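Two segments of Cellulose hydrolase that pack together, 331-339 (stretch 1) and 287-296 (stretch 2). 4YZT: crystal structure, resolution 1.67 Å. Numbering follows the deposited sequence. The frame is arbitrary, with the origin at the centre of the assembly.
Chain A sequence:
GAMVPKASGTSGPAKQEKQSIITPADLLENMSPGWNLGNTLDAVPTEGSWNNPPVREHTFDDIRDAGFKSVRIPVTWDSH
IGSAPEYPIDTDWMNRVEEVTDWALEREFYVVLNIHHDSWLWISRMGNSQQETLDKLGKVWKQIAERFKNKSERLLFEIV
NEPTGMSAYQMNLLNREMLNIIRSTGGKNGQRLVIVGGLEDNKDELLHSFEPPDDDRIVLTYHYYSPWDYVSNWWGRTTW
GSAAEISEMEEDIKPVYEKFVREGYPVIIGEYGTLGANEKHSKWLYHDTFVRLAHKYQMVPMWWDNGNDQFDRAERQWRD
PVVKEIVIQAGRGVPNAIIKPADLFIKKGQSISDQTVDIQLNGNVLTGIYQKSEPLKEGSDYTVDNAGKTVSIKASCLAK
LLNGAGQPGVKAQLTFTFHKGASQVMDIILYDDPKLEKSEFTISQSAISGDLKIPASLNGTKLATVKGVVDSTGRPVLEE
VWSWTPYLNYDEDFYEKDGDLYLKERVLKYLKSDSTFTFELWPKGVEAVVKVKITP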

# COMPACT_ATOMS: atom_id res chain seq x y z
N GLY A 331 1.15 10.90 -10.43
CA GLY A 331 2.54 11.13 -10.05
C GLY A 331 3.27 12.02 -11.04
O GLY A 331 4.37 12.50 -10.74
N ARG A 332 2.67 12.23 -12.22
CA ARG A 332 3.17 13.19 -13.20
C ARG A 332 2.38 14.50 -13.19
O ARG A 332 2.53 15.33 -14.09
CB ARG A 332 3.13 12.58 -14.61
CG ARG A 332 4.22 11.55 -14.84
CD ARG A 332 3.99 10.75 -16.13
NE ARG A 332 5.19 9.98 -16.46
CZ ARG A 332 5.54 8.83 -15.88
NH1 ARG A 332 4.76 8.31 -14.93
NH2 ARG A 332 6.66 8.20 -16.24
N GLY A 333 1.53 14.66 -12.18
CA GLY A 333 0.75 15.88 -12.02
C GLY A 333 -0.51 15.95 -12.87
O GLY A 333 -1.05 17.02 -13.09
N VAL A 334 -0.98 14.79 -13.34
CA VAL A 334 -2.17 14.74 -14.18
C VAL A 334 -3.35 14.19 -13.38
O VAL A 334 -3.32 13.06 -12.92
CB VAL A 334 -1.93 13.86 -15.43
CG1 VAL A 334 -3.15 13.84 -16.33
CG2 VAL A 334 -0.70 14.37 -16.19
N PRO A 335 -4.38 15.01 -13.16
CA PRO A 335 -5.56 14.55 -12.43
C PRO A 335 -6.34 13.46 -13.17
O PRO A 335 -6.42 13.47 -14.40
CB PRO A 335 -6.40 15.82 -12.29
CG PRO A 335 -5.39 16.93 -12.35
CD PRO A 335 -4.38 16.47 -13.36
N ASN A 336 -6.92 12.55 -12.39
CA ASN A 336 -7.72 11.45 -12.92
C ASN A 336 -9.18 11.59 -12.53
O ASN A 336 -9.50 11.89 -11.38
CB ASN A 336 -7.19 10.11 -12.39
CG ASN A 336 -5.72 9.92 -12.65
OD1 ASN A 336 -5.31 9.59 -13.76
ND2 ASN A 336 -4.91 10.12 -11.61
N ALA A 337 -10.06 11.36 -13.50
CA ALA A 337 -11.49 11.31 -13.21
C ALA A 337 -11.81 10.05 -12.40
O ALA A 337 -11.19 9.00 -12.60
CB ALA A 337 -12.29 11.36 -14.51
N ILE A 338 -12.76 10.16 -11.48
CA ILE A 338 -13.15 9.03 -10.65
C ILE A 338 -14.66 8.80 -10.77
O ILE A 338 -15.46 9.72 -10.55
CB ILE A 338 -12.78 9.26 -9.16
CG1 ILE A 338 -11.29 9.62 -9.01
CG2 ILE A 338 -13.12 8.03 -8.33
CD1 ILE A 338 -10.32 8.47 -9.34
N ILE A 339 -15.06 7.59 -11.18
CA ILE A 339 -16.48 7.23 -11.28
C ILE A 339 -17.03 6.58 -10.00
O ILE A 339 -16.28 5.95 -9.24
CB ILE A 339 -16.76 6.27 -12.47
CG1 ILE A 339 -16.12 4.90 -12.21
CG2 ILE A 339 -16.28 6.88 -13.78
CD1 ILE A 339 -16.50 3.84 -13.25
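Stretch 2, residues 287-296: HDTFVRLAHK

Stretch 2 is helical throughout, the continuation of a helix that begins earlier in the chain, and its backbone hydrogen bonds run unbroken from His-287 O to Lys-296 N. Stretch 1 is mostly loop, entering a strand at Ile-338, and it first runs the same way as the helix, with Gly-331 nearest Val-291 and Gly-333 nearest His-295, then doubles back to bring Asn-336 nearest Asp-288, with CA-CA distances of 6.0, 6.1 and 6.8 Å. The contact is small, 375 Å² buried, both sides summed, and is carried by one helical stripe, Asp-288, Val-291, Arg-292 and His-295, spaced three and four residues apart.

Asp-288 covers the most surface and anchors the later part of the loop. Its CA-to-CB bond points toward stretch 1, and Asp-288 OD1 accepts a hydrogen bond from Asn-336 ND2 at 2.8 Å and a weak one from Asn-336 N at 3.4 Å. Asp-288 OD2 meanwhile takes Arg-292 NE at 2.9 Å, a salt bridge one helical turn along. The carboxylate thus joins the loop to the helix's own arginine, and Arg-292 CD lies 3.9 Å from Pro-335 CB. Ile-338 CD1 lies 4.2 Å from Asp-288 CB.

His-295 works by shape. Gly-333 CA sits over one face of the His-295 ring, 3.5 Å from its centroid, a CH-pi contact, while Gly-331 O approaches His-295 CD2 at 3.3 Å. Gly-333 suits its site twice over: its phi is positive, and an ideal CB on Gly-333 would fall 2.6 Å from His-295 CE1, a clash. Between the two anchors, Val-291 CG1 meets Gly-331 N at 3.4 Å. The rule to read here is a polar clasp at one end of the stripe and a bare backbone laid on a ring at the other.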

# COMPACT_ATOMS: atom_id res chain seq x y z
N HIS A 287 -5.85 6.81 -3.66
CA HIS A 287 -4.56 6.92 -4.33
C HIS A 287 -4.48 8.20 -5.16
O HIS A 287 -3.47 8.91 -5.10
CB HIS A 287 -4.31 5.69 -5.20
CG HIS A 287 -3.85 4.49 -4.41
ND1 HIS A 287 -4.73 3.67 -3.73
CD2 HIS A 287 -2.61 3.99 -4.19
CE1 HIS A 287 -4.05 2.71 -3.13
NE2 HIS A 287 -2.76 2.88 -3.39
N ASP A 288 -5.52 8.53 -5.91
CA ASP A 288 -5.50 9.75 -6.71
C ASP A 288 -5.36 10.99 -5.82
O ASP A 288 -4.59 11.90 -6.13
CB ASP A 288 -6.76 9.90 -7.56
CG ASP A 288 -6.76 11.19 -8.36
OD1 ASP A 288 -6.02 11.27 -9.37
OD2 ASP A 288 -7.48 12.13 -7.98
N THR A 289 -6.09 11.00 -4.71
CA THR A 289 -6.08 12.16 -3.83
C THR A 289 -4.72 12.31 -3.18
O THR A 289 -4.15 13.41 -3.19
CB THR A 289 -7.16 12.04 -2.73
OG1 THR A 289 -8.45 11.91 -3.35
CG2 THR A 289 -7.16 13.28 -1.84
N PHE A 290 -4.19 11.23 -2.61
CA PHE A 290 -2.89 11.33 -1.95
C PHE A 290 -1.76 11.66 -2.92
O PHE A 290 -0.92 12.51 -2.63
CB PHE A 290 -2.53 10.06 -1.19
CG PHE A 290 -1.24 10.20 -0.44
CD1 PHE A 290 -1.19 10.97 0.71
CD2 PHE A 290 -0.07 9.62 -0.91
CE1 PHE A 290 -0.01 11.15 1.40
CE2 PHE A 290 1.12 9.78 -0.23
CZ PHE A 290 1.16 10.55 0.92
N VAL A 291 -1.71 10.99 -4.07
CA VAL A 291 -0.60 11.24 -4.97
C VAL A 291 -0.66 12.67 -5.53
O VAL A 291 0.37 13.33 -5.68
CB VAL A 291 -0.55 10.20 -6.11
CG1 VAL A 291 0.60 10.53 -7.10
CG2 VAL A 291 -0.34 8.83 -5.51
N ARG A 292 -1.87 13.16 -5.82
CA ARG A 292 -2.01 14.54 -6.30
C ARG A 292 -1.58 15.53 -5.23
O ARG A 292 -0.99 16.55 -5.54
CB ARG A 292 -3.45 14.84 -6.76
CG ARG A 292 -3.81 14.18 -8.09
CD ARG A 292 -4.93 14.90 -8.84
NE ARG A 292 -6.26 14.69 -8.27
CZ ARG A 292 -6.86 15.54 -7.44
NH1 ARG A 292 -6.24 16.65 -7.06
NH2 ARG A 292 -8.07 15.27 -6.97
N LEU A 293 -1.87 15.24 -3.97
CA LEU A 293 -1.45 16.13 -2.89
C LEU A 293 0.08 16.13 -2.72
O LEU A 293 0.69 17.18 -2.55
CB LEU A 293 -2.13 15.75 -1.57
CG LEU A 293 -3.60 16.13 -1.45
CD1 LEU A 293 -4.25 15.46 -0.22
CD2 LEU A 293 -3.73 17.66 -1.37
N ALA A 294 0.69 14.94 -2.79
CA ALA A 294 2.15 14.85 -2.76
C ALA A 294 2.76 15.67 -3.91
O ALA A 294 3.70 16.44 -3.73
CB ALA A 294 2.60 13.40 -2.83
N HIS A 295 2.21 15.50 -5.11
CA HIS A 295 2.71 16.25 -6.25
C HIS A 295 2.55 17.76 -6.04
O HIS A 295 3.49 18.52 -6.28
CB HIS A 295 1.99 15.81 -7.54
CG HIS A 295 2.76 16.13 -8.79
ND1 HIS A 295 2.60 17.32 -9.47
CD2 HIS A 295 3.69 15.42 -9.48
CE1 HIS A 295 3.41 17.33 -10.52
NE2 HIS A 295 4.07 16.19 -10.55
N LYS A 296 1.38 18.18 -5.58
CA LYS A 296 1.11 19.60 -5.30
C LYS A 296 2.15 20.19 -4.36
O LYS A 296 2.57 21.35 -4.52
CB LYS A 296 -0.29 19.75 -4.69
CG LYS A 296 -0.66 21.16 -4.21
CD LYS A 296 -2.04 21.12 -3.54
CE LYS A 296 -2.55 22.49 -3.18
NZ LYS A 296 -3.86 22.40 -2.45